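Local coordinates for protein enterochelin esterase (Salmonella enterica subsp. enterica serovar Typhimurium, PDB 3MGA) that probably hydrolyses the ester bonds of ferric enterobactin (enterochelin), so that siderophore-bound iron can be released, at residues A[342-347]-A[373-378]; A[298-303]-A[336-341]; A[201-206]-A[398-403]; A[291-296]-A[316-321]. All coordinates share one frame; numbering follows the deposited sequence. Where two conformers were deposited one is given.

Interaction 1. Residues A[342-347]-A[373-378]; sequences GLRIVL and SIFWRQ
Ser373 opens the pairing with Leu343 and Ile345, its N giving a hydrogen bond to Leu343 O (3.2 Å) and its O accepting a shorter one from Ile345 N (2.7 Å). Ile374 makes no backbone bond across the gap; its CA-H faces Ile345 O, and its side chain runs beside that of Ile345, pointing the same way, with the two CD1 methyls 3.6 Å apart. Phe375 N bonds to Ile345 O, and Phe375 O takes Leu347 N, nearly straight at 175°. On the face shared with Arg344 and Val346, Arg344 NH2 sits at the edge of the Phe375 ring, 3.5 Å from its CZ, while Phe375 CE1 lies over a face of the guanidinium, the planes 67° apart; Leu398 O and Leu399 O, at the end of helix 385-399, take the hydrogen bonds of NH2 and NE. Val346 CG2 meets Phe375 CD1 at 4.0 Å. Leu347 meets the Trp376 indole twice, its O above one face toward the rim and its CD2 in plane at the edge, 3.9 Å from CZ3. Arg377 N closes the series on Leu347 O. An 11° angle between the strand axes and the one-to-one register define a parallel pair, the two strands of a beta-alpha-beta unit. Its connecting helix 354-367 covers Ile374 and Trp376, strand 308-312 continues the sheet beyond Val346, and helix 385-399 packs on Val346 from the other face.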
loop_
_atom_site.group_PDB
_atom_site.type_symbol
_atom_site.label_atom_id
_atom_site.label_comp_id
_atom_site.label_asym_id
_atom_site.label_seq_id
_atom_site.Cartn_x
_atom_site.Cartn_y
_atom_site.Cartn_z
ATOM N N GLY A 342 -19.719 -2.912 17.616
ATOM C CA GLY A 342 -18.758 -3.716 18.360
ATOM C C GLY A 342 -17.442 -3.854 17.613
ATOM O O GLY A 342 -16.495 -4.451 18.123
ATOM N N LEU A 343 -17.380 -3.292 16.407
ATOM C CA LEU A 343 -16.183 -3.355 15.586
ATOM C C LEU A 343 -15.170 -2.302 15.982
ATOM O O LEU A 343 -15.536 -1.217 16.424
ATOM C CB LEU A 343 -16.512 -3.134 14.104
ATOM C CG LEU A 343 -17.438 -4.099 13.364
ATOM C CD1 LEU A 343 -17.591 -3.640 11.908
ATOM C CD2 LEU A 343 -16.907 -5.512 13.428
ATOM N N ARG A 344 -13.894 -2.639 15.836
ATOM C CA ARG A 344 -12.823 -1.690 16.089
ATOM C C ARG A 344 -12.313 -1.467 14.663
ATOM O O ARG A 344 -11.997 -2.424 13.967
ATOM C CB ARG A 344 -11.738 -2.251 17.011
ATOM C CG ARG A 344 -12.240 -3.291 18.022
ATOM C CD ARG A 344 -11.440 -3.372 19.341
ATOM N NE ARG A 344 -10.117 -2.729 19.324
ATOM C CZ ARG A 344 -9.831 -1.598 19.985
ATOM N NH1 ARG A 344 -10.752 -1.006 20.757
ATOM N NH2 ARG A 344 -8.617 -1.067 19.920
ATOM N N ILE A 345 -12.275 -0.223 14.207
ATOM C CA ILE A 345 -11.880 0.042 12.831
ATOM C C ILE A 345 -10.768 1.066 12.694
ATOM O O ILE A 345 -10.840 2.150 13.270
ATOM C CB ILE A 345 -13.095 0.549 12.006
ATOM C CG1 ILE A 345 -14.292 -0.396 12.156
ATOM C CG2 ILE A 345 -12.733 0.697 10.565
ATOM C CD1 ILE A 345 -15.514 0.049 11.398
ATOM N N VAL A 346 -9.720 0.683 11.967
ATOM C CA VAL A 346 -8.619 1.569 11.658
ATOM C C VAL A 346 -8.884 1.945 10.204
ATOM O O VAL A 346 -8.982 1.078 9.332
ATOM C CB VAL A 346 -7.248 0.900 11.795
ATOM C CG1 VAL A 346 -6.155 1.806 11.203
ATOM C CG2 VAL A 346 -6.954 0.565 13.250
ATOM N N LEU A 347 -9.039 3.234 9.953
ATOM C CA LEU A 347 -9.349 3.699 8.626
ATOM C C LEU A 347 -8.237 4.656 8.229
ATOM O O LEU A 347 -8.119 5.755 8.764
ATOM C CB LEU A 347 -10.732 4.355 8.652
ATOM C CG LEU A 347 -11.513 4.518 7.354
ATOM C CD1 LEU A 347 -11.682 3.180 6.653
ATOM C CD2 LEU A 347 -12.868 5.145 7.656
ATOM N N SER A 373 -15.549 1.591 17.880
ATOM C CA SER A 373 -14.277 2.288 18.058
ATOM C C SER A 373 -13.611 2.463 16.693
ATOM O O SER A 373 -13.224 1.486 16.071
ATOM C CB SER A 373 -13.378 1.473 18.986
ATOM O OG SER A 373 -14.053 1.174 20.196
ATOM N N ILE A 374 -13.498 3.709 16.233
ATOM C CA ILE A 374 -12.908 4.025 14.927
ATOM C C ILE A 374 -11.630 4.835 15.091
ATOM O O ILE A 374 -11.614 5.822 15.814
ATOM C CB ILE A 374 -13.857 4.902 14.076
ATOM C CG1 ILE A 374 -15.279 4.344 14.053
ATOM C CG2 ILE A 374 -13.310 5.045 12.651
ATOM C CD1 ILE A 374 -15.407 3.013 13.353
ATOM N N PHE A 375 -10.564 4.422 14.414
ATOM C CA PHE A 375 -9.283 5.125 14.465
ATOM C C PHE A 375 -8.978 5.756 13.115
ATOM O O PHE A 375 -8.620 5.061 12.180
ATOM C CB PHE A 375 -8.150 4.160 14.798
ATOM C CG PHE A 375 -8.302 3.468 16.112
ATOM C CD1 PHE A 375 -8.981 2.262 16.198
ATOM C CD2 PHE A 375 -7.753 4.011 17.262
ATOM C CE1 PHE A 375 -9.118 1.618 17.407
ATOM C CE2 PHE A 375 -7.883 3.372 18.474
ATOM C CZ PHE A 375 -8.567 2.177 18.552
ATOM N N TRP A 376 -9.112 7.070 13.009
ATOM C CA TRP A 376 -8.817 7.758 11.756
ATOM C C TRP A 376 -7.322 8.089 11.684
ATOM O O TRP A 376 -6.777 8.687 12.605
ATOM C CB TRP A 376 -9.664 9.032 11.625
ATOM C CG TRP A 376 -9.385 9.788 10.378
ATOM C CD1 TRP A 376 -8.591 10.882 10.249
ATOM C CD2 TRP A 376 -9.868 9.481 9.063
ATOM N NE1 TRP A 376 -8.555 11.289 8.935
ATOM C CE2 TRP A 376 -9.329 10.447 8.186
ATOM C CE3 TRP A 376 -10.709 8.492 8.545
ATOM C CZ2 TRP A 376 -9.606 10.460 6.820
ATOM C CZ3 TRP A 376 -10.982 8.500 7.179
ATOM C CH2 TRP A 376 -10.431 9.483 6.333
ATOM N N ARG A 377 -6.670 7.694 10.594
ATOM C CA ARG A 377 -5.240 7.953 10.410
ATOM C C ARG A 377 -4.949 8.550 9.029
ATOM O O ARG A 377 -5.145 7.895 8.009
ATOM C CB ARG A 377 -4.425 6.666 10.623
ATOM C CG ARG A 377 -4.432 6.128 12.075
ATOM C CD ARG A 377 -3.823 7.156 13.042
ATOM N NE ARG A 377 -3.725 6.697 14.429
ATOM C CZ ARG A 377 -4.681 6.844 15.343
ATOM N NH1 ARG A 377 -5.837 7.415 15.025
ATOM N NH2 ARG A 377 -4.488 6.398 16.575
ATOM N N GLN A 378 -4.483 9.798 9.014
ATOM C CA GLN A 378 -4.137 10.503 7.776
ATOM C C GLN A 378 -2.660 10.292 7.558
ATOM O O GLN A 378 -1.877 10.401 8.496
ATOM C CB GLN A 378 -4.375 12.003 7.884
ATOM C CG GLN A 378 -5.794 12.379 8.166
ATOM C CD GLN A 378 -6.014 13.879 8.220
ATOM O OE1 GLN A 378 -5.139 14.669 7.850
ATOM N NE2 GLN A 378 -7.192 14.279 8.679
#

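Interaction 2. Residues A[298-303]-A[336-341]; sequences AGLNWP and GALCAR
Leu300 and Leu338 have matching torsions: in each, CG is anti to the carbonyl carbon (chi1 -70° and -58°). Both CA-CB bonds point toward the opposite segment, and the two side chains supply the largest shares of the 269 Å² buried here. Leu300 engages through two different carbons. Its CB lies 4.2 Å from Leu338 CD1, whereas its CD2 methyl rests against the backbone further along, 3.7 Å from Ala340 N and 3.9 Å from Cys339 C. The same methyl meets Ala340 CB at 4.0 Å, and the pairing of Leu300 with Ala340 is also the closest CA-to-CA approach, 5.7 Å.

The isopropyl end of Leu338 turns to the next residue of the helix, Asn301, whose side chain it crosses at a slant. Leu338 CD2 approaches Asn301 OD1 at 3.4 Å, and Leu338 CD1 lies 3.6 Å from Asn301 ND2, so the two methyls contact both ends of the carboxamide. These are van der Waals contacts; the amide's polar partner lies one turn back in its own helix, where ND2 donates to Tyr297 O and helps to fix the orientation of the group.

The contact therefore joins the C-terminal end of helix 290-301, which Trp302 leaves, to the connection between helix 328-335 and strand 344-350. Helix 328-335 completes the apolar surroundings: Leu333 touches both Leu300 and Leu338, and Val329 touches Leu300. Helix 256-273 packs against Ala298 and Trp302 at the neighbouring surface of the helix end.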
loop_
_atom_site.group_PDB
_atom_site.type_symbol
_atom_site.label_atom_id
_atom_site.label_comp_id
_atom_site.label_asym_id
_atom_site.label_seq_id
_atom_site.Cartn_x
_atom_site.Cartn_y
_atom_site.Cartn_z
ATOM N N ALA A 298 -16.275 -7.213 5.200
ATOM C CA ALA A 298 -16.256 -8.440 6.008
ATOM C C ALA A 298 -16.704 -8.150 7.438
ATOM O O ALA A 298 -17.563 -8.833 7.970
ATOM C CB ALA A 298 -14.862 -9.058 6.012
ATOM N N GLY A 299 -16.103 -7.137 8.054
ATOM C CA GLY A 299 -16.454 -6.747 9.413
ATOM C C GLY A 299 -17.901 -6.306 9.538
ATOM O O GLY A 299 -18.561 -6.586 10.548
ATOM N N LEU A 300 -18.388 -5.603 8.517
ATOM C CA LEU A 300 -19.769 -5.131 8.493
ATOM C C LEU A 300 -20.783 -6.269 8.344
ATOM O O LEU A 300 -21.832 -6.232 8.977
ATOM C CB LEU A 300 -19.978 -4.110 7.368
ATOM C CG LEU A 300 -19.311 -2.740 7.521
ATOM C CD1 LEU A 300 -19.491 -1.920 6.250
ATOM C CD2 LEU A 300 -19.872 -1.988 8.728
ATOM N N ASN A 301 -20.473 -7.276 7.525
ATOM C CA ASN A 301 -21.403 -8.395 7.312
ATOM C C ASN A 301 -21.259 -9.577 8.280
ATOM O O ASN A 301 -22.250 -10.257 8.568
ATOM C CB ASN A 301 -21.363 -8.901 5.863
ATOM C CG ASN A 301 -21.861 -7.865 4.863
ATOM O OD1 ASN A 301 -22.997 -7.948 4.383
ATOM N ND2 ASN A 301 -21.042 -6.853 4.595
ATOM N N TRP A 302 -20.050 -9.820 8.783
ATOM C CA TRP A 302 -19.817 -10.927 9.721
ATOM C C TRP A 302 -19.024 -10.449 10.942
ATOM O O TRP A 302 -17.890 -10.893 11.175
ATOM C CB TRP A 302 -19.094 -12.073 9.015
ATOM C CG TRP A 302 -19.860 -12.595 7.855
ATOM C CD1 TRP A 302 -20.870 -13.514 7.889
ATOM C CD2 TRP A 302 -19.701 -12.222 6.483
ATOM N NE1 TRP A 302 -21.347 -13.737 6.623
ATOM C CE2 TRP A 302 -20.648 -12.960 5.739
ATOM C CE3 TRP A 302 -18.851 -11.339 5.810
ATOM C CZ2 TRP A 302 -20.770 -12.841 4.358
ATOM C CZ3 TRP A 302 -18.969 -11.220 4.441
ATOM C CH2 TRP A 302 -19.925 -11.968 3.726
ATOM N N PRO A 303 -19.631 -9.546 11.740
ATOM C CA PRO A 303 -18.951 -8.989 12.914
ATOM C C PRO A 303 -18.748 -10.011 14.027
ATOM O O PRO A 303 -17.942 -9.789 14.926
ATOM C CB PRO A 303 -19.888 -7.864 13.364
ATOM C CG PRO A 303 -21.239 -8.273 12.878
ATOM C CD PRO A 303 -21.029 -9.086 11.632
ATOM N N GLY A 336 -29.176 1.470 6.309
ATOM C CA GLY A 336 -29.277 0.708 7.555
ATOM C C GLY A 336 -29.091 -0.800 7.451
ATOM O O GLY A 336 -29.198 -1.503 8.456
ATOM N N ALA A 337 -28.818 -1.303 6.248
ATOM C CA ALA A 337 -28.620 -2.740 6.039
ATOM C C ALA A 337 -27.405 -3.258 6.809
ATOM O O ALA A 337 -27.417 -4.376 7.328
ATOM C CB ALA A 337 -28.473 -3.041 4.556
ATOM N N LEU A 338 -26.359 -2.439 6.873
ATOM C CA LEU A 338 -25.131 -2.788 7.580
ATOM C C LEU A 338 -24.836 -1.736 8.647
ATOM O O LEU A 338 -25.279 -0.591 8.537
ATOM C CB LEU A 338 -23.965 -2.873 6.595
ATOM C CG LEU A 338 -24.130 -3.878 5.450
ATOM C CD1 LEU A 338 -22.959 -3.782 4.484
ATOM C CD2 LEU A 338 -24.277 -5.293 5.987
ATOM N N CYS A 339 -24.101 -2.131 9.683
ATOM C CA CYS A 339 -23.740 -1.214 10.765
ATOM C C CYS A 339 -22.552 -1.745 11.563
ATOM O O CYS A 339 -22.519 -2.919 11.934
ATOM C CB CYS A 339 -24.929 -0.991 11.705
ATOM S SG CYS A 339 -25.503 -2.478 12.560
ATOM N N ALA A 340 -21.578 -0.877 11.819
ATOM C CA ALA A 340 -20.393 -1.254 12.582
ATOM C C ALA A 340 -20.729 -1.216 14.064
ATOM O O ALA A 340 -20.646 -0.165 14.694
ATOM C CB ALA A 340 -19.246 -0.311 12.276
ATOM N N ARG A 341 -21.124 -2.364 14.611
ATOM C CA ARG A 341 -21.485 -2.466 16.022
ATOM C C ARG A 341 -20.558 -3.447 16.734
ATOM O O ARG A 341 -20.601 -4.652 16.489
ATOM C CB ARG A 341 -22.946 -2.896 16.161
ATOM C CG ARG A 341 -23.453 -2.949 17.596
ATOM C CD ARG A 341 -24.956 -3.180 17.634
ATOM N NE ARG A 341 -25.691 -2.084 16.999
ATOM C CZ ARG A 341 -27.014 -2.053 16.842
ATOM N NH1 ARG A 341 -27.583 -1.008 16.252
ATOM N NH2 ARG A 341 -27.769 -3.059 17.269
#

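Interaction 3. Residues A[201-206]-A[398-403]; sequences ERPLAI and LLWQPL
Pro203 lies over one face of the Trp400 indole, and this pair carries most of the contact. Pro203 CG sits 4.1 Å from the centroid of the six-membered ring and 28° off its normal, which meets the definition of a CH-pi interaction, displaced toward the rim. Pro203 CB lies beside the NE1-CE2-CZ2 rim, 3.4 Å from Trp400 NE1. Two residues on, Ala205 CB touches the far end of the benzo ring, 3.6 Å from Trp400 CH2, while Leu204 O lies near the ring plane at its edge. Leu403 adds a looser contact, its CD2 methyl 4.3 Å from Pro203 CG.

Further out, Trp400 occupies the junction between helix 385-399 and helix 401-404, and its indole packs on Tyr237 and Val284 of the flanking strands 236-240 and 284-288. Backbone bonds from Pro203 and Ala205 to Val236 of the neighbouring strand 236-240 hold this side.

The chemistry is mainly dispersive: saturated carbons of proline and alanine press on an aromatic surface. The buried indole N-H is satisfied by Arg282 O, a bond that would restrain rotation of the ring and so help to keep its face against Pro203.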
loop_
_atom_site.group_PDB
_atom_site.type_symbol
_atom_site.label_atom_id
_atom_site.label_comp_id
_atom_site.label_asym_id
_atom_site.label_seq_id
_atom_site.Cartn_x
_atom_site.Cartn_y
_atom_site.Cartn_z
ATOM N N GLU A 201 -5.687 -18.680 22.625
ATOM C CA GLU A 201 -5.963 -17.269 22.918
ATOM C C GLU A 201 -5.356 -16.361 21.846
ATOM O O GLU A 201 -5.753 -15.207 21.704
ATOM C CB GLU A 201 -5.425 -16.890 24.302
ATOM C CG GLU A 201 -6.054 -17.685 25.453
ATOM C CD GLU A 201 -7.546 -17.408 25.635
ATOM O OE1 GLU A 201 -8.025 -16.330 25.220
ATOM O OE2 GLU A 201 -8.238 -18.265 26.222
ATOM N N ARG A 202 -4.393 -16.885 21.093
ATOM C CA ARG A 202 -3.750 -16.118 20.021
ATOM C C ARG A 202 -4.759 -15.509 19.073
ATOM O O ARG A 202 -5.645 -16.206 18.587
ATOM C CB ARG A 202 -2.934 -17.022 19.133
ATOM C CG ARG A 202 -1.730 -17.722 19.685
ATOM C CD ARG A 202 -1.468 -18.802 18.656
ATOM N NE ARG A 202 -0.179 -19.448 18.709
ATOM C CZ ARG A 202 0.113 -20.531 18.001
ATOM N NH1 ARG A 202 -0.810 -21.101 17.234
ATOM N NH2 ARG A 202 1.315 -21.072 18.088
ATOM N N PRO A 203 -4.626 -14.210 18.792
ATOM C CA PRO A 203 -5.521 -13.614 17.824
ATOM C C PRO A 203 -5.120 -14.009 16.398
ATOM O O PRO A 203 -3.928 -14.210 16.116
ATOM C CB PRO A 203 -5.273 -12.121 18.006
ATOM C CG PRO A 203 -3.882 -12.034 18.503
ATOM C CD PRO A 203 -3.721 -13.214 19.390
ATOM N N LEU A 204 -6.118 -14.128 15.529
ATOM C CA LEU A 204 -5.928 -14.418 14.119
ATOM C C LEU A 204 -6.014 -13.087 13.382
ATOM O O LEU A 204 -6.878 -12.252 13.689
ATOM C CB LEU A 204 -7.037 -15.324 13.585
ATOM C CG LEU A 204 -7.072 -15.482 12.051
ATOM C CD1 LEU A 204 -5.805 -16.184 11.542
ATOM C CD2 LEU A 204 -8.308 -16.255 11.605
ATOM N N ALA A 205 -5.127 -12.904 12.407
ATOM C CA ALA A 205 -5.098 -11.701 11.601
ATOM C C ALA A 205 -5.026 -12.117 10.143
ATOM O O ALA A 205 -4.099 -12.825 9.740
ATOM C CB ALA A 205 -3.886 -10.830 11.975
ATOM N N ILE A 206 -6.012 -11.700 9.354
ATOM C CA ILE A 206 -6.024 -12.031 7.942
ATOM C C ILE A 206 -5.542 -10.862 7.095
ATOM O O ILE A 206 -6.071 -9.751 7.180
ATOM C CB ILE A 206 -7.418 -12.434 7.469
ATOM C CG1 ILE A 206 -7.875 -13.699 8.201
ATOM C CG2 ILE A 206 -7.414 -12.682 5.968
ATOM C CD1 ILE A 206 -9.261 -14.166 7.779
ATOM N N LEU A 398 -2.966 -0.815 17.064
ATOM C CA LEU A 398 -4.182 -0.113 17.457
ATOM C C LEU A 398 -5.322 -1.092 17.661
ATOM O O LEU A 398 -5.971 -1.094 18.711
ATOM C CB LEU A 398 -4.584 0.918 16.406
ATOM C CG LEU A 398 -3.632 2.092 16.312
ATOM C CD1 LEU A 398 -4.072 3.065 15.199
ATOM C CD2 LEU A 398 -3.569 2.794 17.687
ATOM N N LEU A 399 -5.567 -1.929 16.661
ATOM C CA LEU A 399 -6.635 -2.915 16.765
ATOM C C LEU A 399 -6.455 -3.870 17.956
ATOM O O LEU A 399 -7.436 -4.306 18.546
ATOM C CB LEU A 399 -6.782 -3.700 15.465
ATOM C CG LEU A 399 -7.271 -2.856 14.291
ATOM C CD1 LEU A 399 -7.235 -3.654 12.995
ATOM C CD2 LEU A 399 -8.669 -2.312 14.572
ATOM N N TRP A 400 -5.211 -4.194 18.301
ATOM C CA TRP A 400 -4.956 -5.095 19.428
ATOM C C TRP A 400 -4.470 -4.381 20.673
ATOM O O TRP A 400 -3.994 -5.018 21.602
ATOM C CB TRP A 400 -3.939 -6.187 19.067
ATOM C CG TRP A 400 -4.426 -7.226 18.147
ATOM C CD1 TRP A 400 -5.649 -7.826 18.163
ATOM C CD2 TRP A 400 -3.654 -7.920 17.170
ATOM N NE1 TRP A 400 -5.715 -8.799 17.201
ATOM C CE2 TRP A 400 -4.495 -8.885 16.584
ATOM C CE3 TRP A 400 -2.335 -7.806 16.716
ATOM C CZ2 TRP A 400 -4.063 -9.729 15.570
ATOM C CZ3 TRP A 400 -1.909 -8.635 15.713
ATOM C CH2 TRP A 400 -2.769 -9.592 15.150
ATOM N N GLN A 401 -4.615 -3.061 20.709
ATOM C CA GLN A 401 -4.165 -2.278 21.865
ATOM C C GLN A 401 -4.646 -2.834 23.216
ATOM O O GLN A 401 -3.871 -2.866 24.156
ATOM C CB GLN A 401 -4.581 -0.819 21.724
ATOM C CG GLN A 401 -3.879 0.112 22.695
ATOM C CD GLN A 401 -4.266 1.566 22.477
ATOM O OE1 GLN A 401 -3.420 2.404 22.148
ATOM N NE2 GLN A 401 -5.556 1.860 22.596
ATOM N N PRO A 402 -5.922 -3.259 23.318
ATOM C CA PRO A 402 -6.396 -3.791 24.612
ATOM C C PRO A 402 -5.603 -4.999 25.124
ATOM O O PRO A 402 -5.253 -5.036 26.301
ATOM C CB PRO A 402 -7.854 -4.180 24.328
ATOM C CG PRO A 402 -8.267 -3.294 23.197
ATOM C CD PRO A 402 -7.029 -3.107 22.349
ATOM N N LEU A 403 -5.332 -5.971 24.254
ATOM C CA LEU A 403 -4.558 -7.154 24.636
ATOM C C LEU A 403 -3.120 -6.781 24.942
ATOM O O LEU A 403 -2.567 -7.200 25.949
ATOM C CB LEU A 403 -4.515 -8.199 23.514
ATOM C CG LEU A 403 -5.766 -8.916 23.025
ATOM C CD1 LEU A 403 -6.740 -7.953 22.364
ATOM C CD2 LEU A 403 -5.338 -9.992 22.044
#

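Interaction 4. Residues A[291-296]-A[316-321]; sequences GGLSAL and FWWPHR
The Phe316 ring meets Leu293 and Leu296 obliquely, neither squarely over its face nor at its edge, and Gly292 O approaches it in the same slanted way, 3.9 Å from Phe316 CZ. Leu296 CD2 comes within 3.4 Å of Phe316 CE1, the two side chains crossing at about a right angle. Leu293 and Phe316 instead slide past each other in opposite directions, with CD1 to CD1 at 3.7 Å. The Trp318 indole has Pro319 CB over one face, and its root is touched by Leu293 CD2, 3.6 Å from Trp318 CB and oblique to the ring.

Leu293 divides its methyls between the two aromatics: chi1 of 171° sets CG anti to the backbone N, and chi2 of 61° then sends CD1 to Phe316 and CD2 to Trp318. Gly292, beside the Phe316 ring, is a helix position that has no side chain. Val329 of helix 328-335 and Leu363 of helix 354-367 complete the apolar surroundings.

Helix 290-301 follows strand 284-288 through a sequence matching the GxSxG nucleophile elbow of alpha/beta hydrolases, with Ser289 in the serine position and Gly291 as its last glycine. The aromatic loop after strand 308-312 thus packs on the first turns of what is probably the nucleophile helix.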
loop_
_atom_site.group_PDB
_atom_site.type_symbol
_atom_site.label_atom_id
_atom_site.label_comp_id
_atom_site.label_asym_id
_atom_site.label_seq_id
_atom_site.Cartn_x
_atom_site.Cartn_y
_atom_site.Cartn_z
ATOM N N GLY A 291 -8.653 -4.282 -1.053
ATOM C CA GLY A 291 -8.480 -5.090 0.152
ATOM C C GLY A 291 -9.066 -4.400 1.371
ATOM O O GLY A 291 -9.550 -5.061 2.296
ATOM N N GLY A 292 -9.012 -3.068 1.375
ATOM C CA GLY A 292 -9.537 -2.270 2.489
ATOM C C GLY A 292 -11.051 -2.274 2.468
ATOM O O GLY A 292 -11.707 -2.381 3.511
ATOM N N LEU A 293 -11.592 -2.158 1.265
ATOM C CA LEU A 293 -13.023 -2.184 1.050
ATOM C C LEU A 293 -13.565 -3.541 1.465
ATOM O O LEU A 293 -14.575 -3.637 2.169
ATOM C CB LEU A 293 -13.328 -1.930 -0.441
ATOM C CG LEU A 293 -14.754 -2.103 -0.971
ATOM C CD1 LEU A 293 -15.747 -1.166 -0.300
ATOM C CD2 LEU A 293 -14.752 -1.891 -2.488
ATOM N N SER A 294 -12.874 -4.587 1.039
ATOM C CA SER A 294 -13.287 -5.944 1.339
ATOM C C SER A 294 -13.199 -6.236 2.840
ATOM O O SER A 294 -14.064 -6.915 3.378
ATOM C CB SER A 294 -12.442 -6.951 0.547
ATOM O OG SER A 294 -13.095 -8.207 0.471
ATOM N N ALA A 295 -12.170 -5.722 3.515
ATOM C CA ALA A 295 -12.017 -5.968 4.965
ATOM C C ALA A 295 -13.149 -5.329 5.772
ATOM O O ALA A 295 -13.656 -5.935 6.698
ATOM C CB ALA A 295 -10.650 -5.488 5.473
ATOM N N LEU A 296 -13.537 -4.104 5.425
ATOM C CA LEU A 296 -14.629 -3.435 6.122
ATOM C C LEU A 296 -15.916 -4.201 5.819
ATOM O O LEU A 296 -16.708 -4.494 6.715
ATOM C CB LEU A 296 -14.758 -1.972 5.693
ATOM C CG LEU A 296 -15.886 -1.188 6.376
ATOM C CD1 LEU A 296 -15.705 -1.152 7.902
ATOM C CD2 LEU A 296 -15.979 0.214 5.807
ATOM N N PHE A 316 -13.420 2.989 -1.281
ATOM C CA PHE A 316 -14.816 3.255 -0.939
ATOM C C PHE A 316 -15.518 4.122 -1.977
ATOM O O PHE A 316 -16.635 4.586 -1.760
ATOM C CB PHE A 316 -14.928 3.834 0.469
ATOM C CG PHE A 316 -14.364 2.932 1.504
ATOM C CD1 PHE A 316 -15.027 1.757 1.838
ATOM C CD2 PHE A 316 -13.153 3.224 2.126
ATOM C CE1 PHE A 316 -14.505 0.898 2.780
ATOM C CE2 PHE A 316 -12.620 2.363 3.067
ATOM C CZ PHE A 316 -13.295 1.201 3.396
ATOM N N TRP A 317 -14.835 4.340 -3.098
ATOM C CA TRP A 317 -15.394 5.048 -4.243
ATOM C C TRP A 317 -16.029 4.005 -5.167
ATOM O O TRP A 317 -16.772 4.351 -6.078
ATOM C CB TRP A 317 -14.318 5.852 -4.987
ATOM C CG TRP A 317 -13.038 5.091 -5.245
ATOM C CD1 TRP A 317 -11.866 5.220 -4.558
ATOM C CD2 TRP A 317 -12.818 4.066 -6.221
ATOM N NE1 TRP A 317 -10.926 4.360 -5.060
ATOM C CE2 TRP A 317 -11.484 3.635 -6.077
ATOM C CE3 TRP A 317 -13.616 3.473 -7.210
ATOM C CZ2 TRP A 317 -10.927 2.645 -6.886
ATOM C CZ3 TRP A 317 -13.058 2.486 -8.014
ATOM C CH2 TRP A 317 -11.727 2.087 -7.847
ATOM N N TRP A 318 -15.726 2.726 -4.925
ATOM C CA TRP A 318 -16.266 1.616 -5.718
ATOM C C TRP A 318 -17.788 1.671 -5.654
ATOM O O TRP A 318 -18.340 2.076 -4.628
ATOM C CB TRP A 318 -15.750 0.278 -5.164
ATOM C CG TRP A 318 -16.175 -0.960 -5.943
ATOM C CD1 TRP A 318 -15.603 -1.442 -7.087
ATOM C CD2 TRP A 318 -17.229 -1.877 -5.608
ATOM N NE1 TRP A 318 -16.251 -2.585 -7.497
ATOM C CE2 TRP A 318 -17.250 -2.875 -6.608
ATOM C CE3 TRP A 318 -18.165 -1.946 -4.568
ATOM C CZ2 TRP A 318 -18.163 -3.929 -6.596
ATOM C CZ3 TRP A 318 -19.074 -2.994 -4.559
ATOM C CH2 TRP A 318 -19.064 -3.973 -5.566
ATOM N N PRO A 319 -18.479 1.252 -6.736
ATOM C CA PRO A 319 -17.964 0.711 -8.007
ATOM C C PRO A 319 -17.473 1.734 -9.047
ATOM O O PRO A 319 -16.746 1.360 -9.975
ATOM C CB PRO A 319 -19.158 -0.070 -8.557
ATOM C CG PRO A 319 -20.341 0.664 -8.042
ATOM C CD PRO A 319 -19.953 1.208 -6.688
ATOM N N HIS A 320 -17.848 3.001 -8.896
ATOM C CA HIS A 320 -17.437 4.020 -9.856
ATOM C C HIS A 320 -16.408 4.998 -9.271
ATOM O O HIS A 320 -16.703 5.766 -8.355
ATOM C CB HIS A 320 -18.667 4.743 -10.408
ATOM C CG HIS A 320 -19.626 3.832 -11.116
ATOM N ND1 HIS A 320 -19.389 3.339 -12.383
ATOM C CD2 HIS A 320 -20.831 3.336 -10.741
ATOM C CE1 HIS A 320 -20.399 2.573 -12.753
ATOM N NE2 HIS A 320 -21.287 2.555 -11.775
ATOM N N ARG A 321 -15.203 4.954 -9.835
ATOM C CA ARG A 321 -14.081 5.787 -9.403
ATOM C C ARG A 321 -14.314 7.269 -9.663
ATOM O O ARG A 321 -13.935 8.113 -8.851
ATOM C CB ARG A 321 -12.810 5.358 -10.144
ATOM C CG ARG A 321 -11.519 5.966 -9.612
ATOM C CD ARG A 321 -10.388 5.786 -10.609
ATOM N NE ARG A 321 -10.212 4.396 -11.035
ATOM C CZ ARG A 321 -9.397 3.512 -10.464
ATOM N NH1 ARG A 321 -8.647 3.841 -9.415
ATOM N NH2 ARG A 321 -9.332 2.279 -10.954
#

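Along the chain, interactions 4 and 2 interleave, both using helix 290-301 with centres 15 Å apart; interaction 1 follows, and interaction 3 closes a long loop around all three. Interaction 1 forms the edge of the mixed sheet and touches each of the others: Leu343 reaches Gly299 and Pro303 of interaction 2, Ile345 meets Leu296 and Leu347 meets Phe316 of interaction 4, and Arg344 probably hydrogen-bonds to Leu398 O and Leu399 O of interaction 3. Interactions 3 and 4, 23 Å apart, do not touch. Helices on both faces are thereby joined to one sheet, the layered plan of an alpha/beta-hydrolase domain.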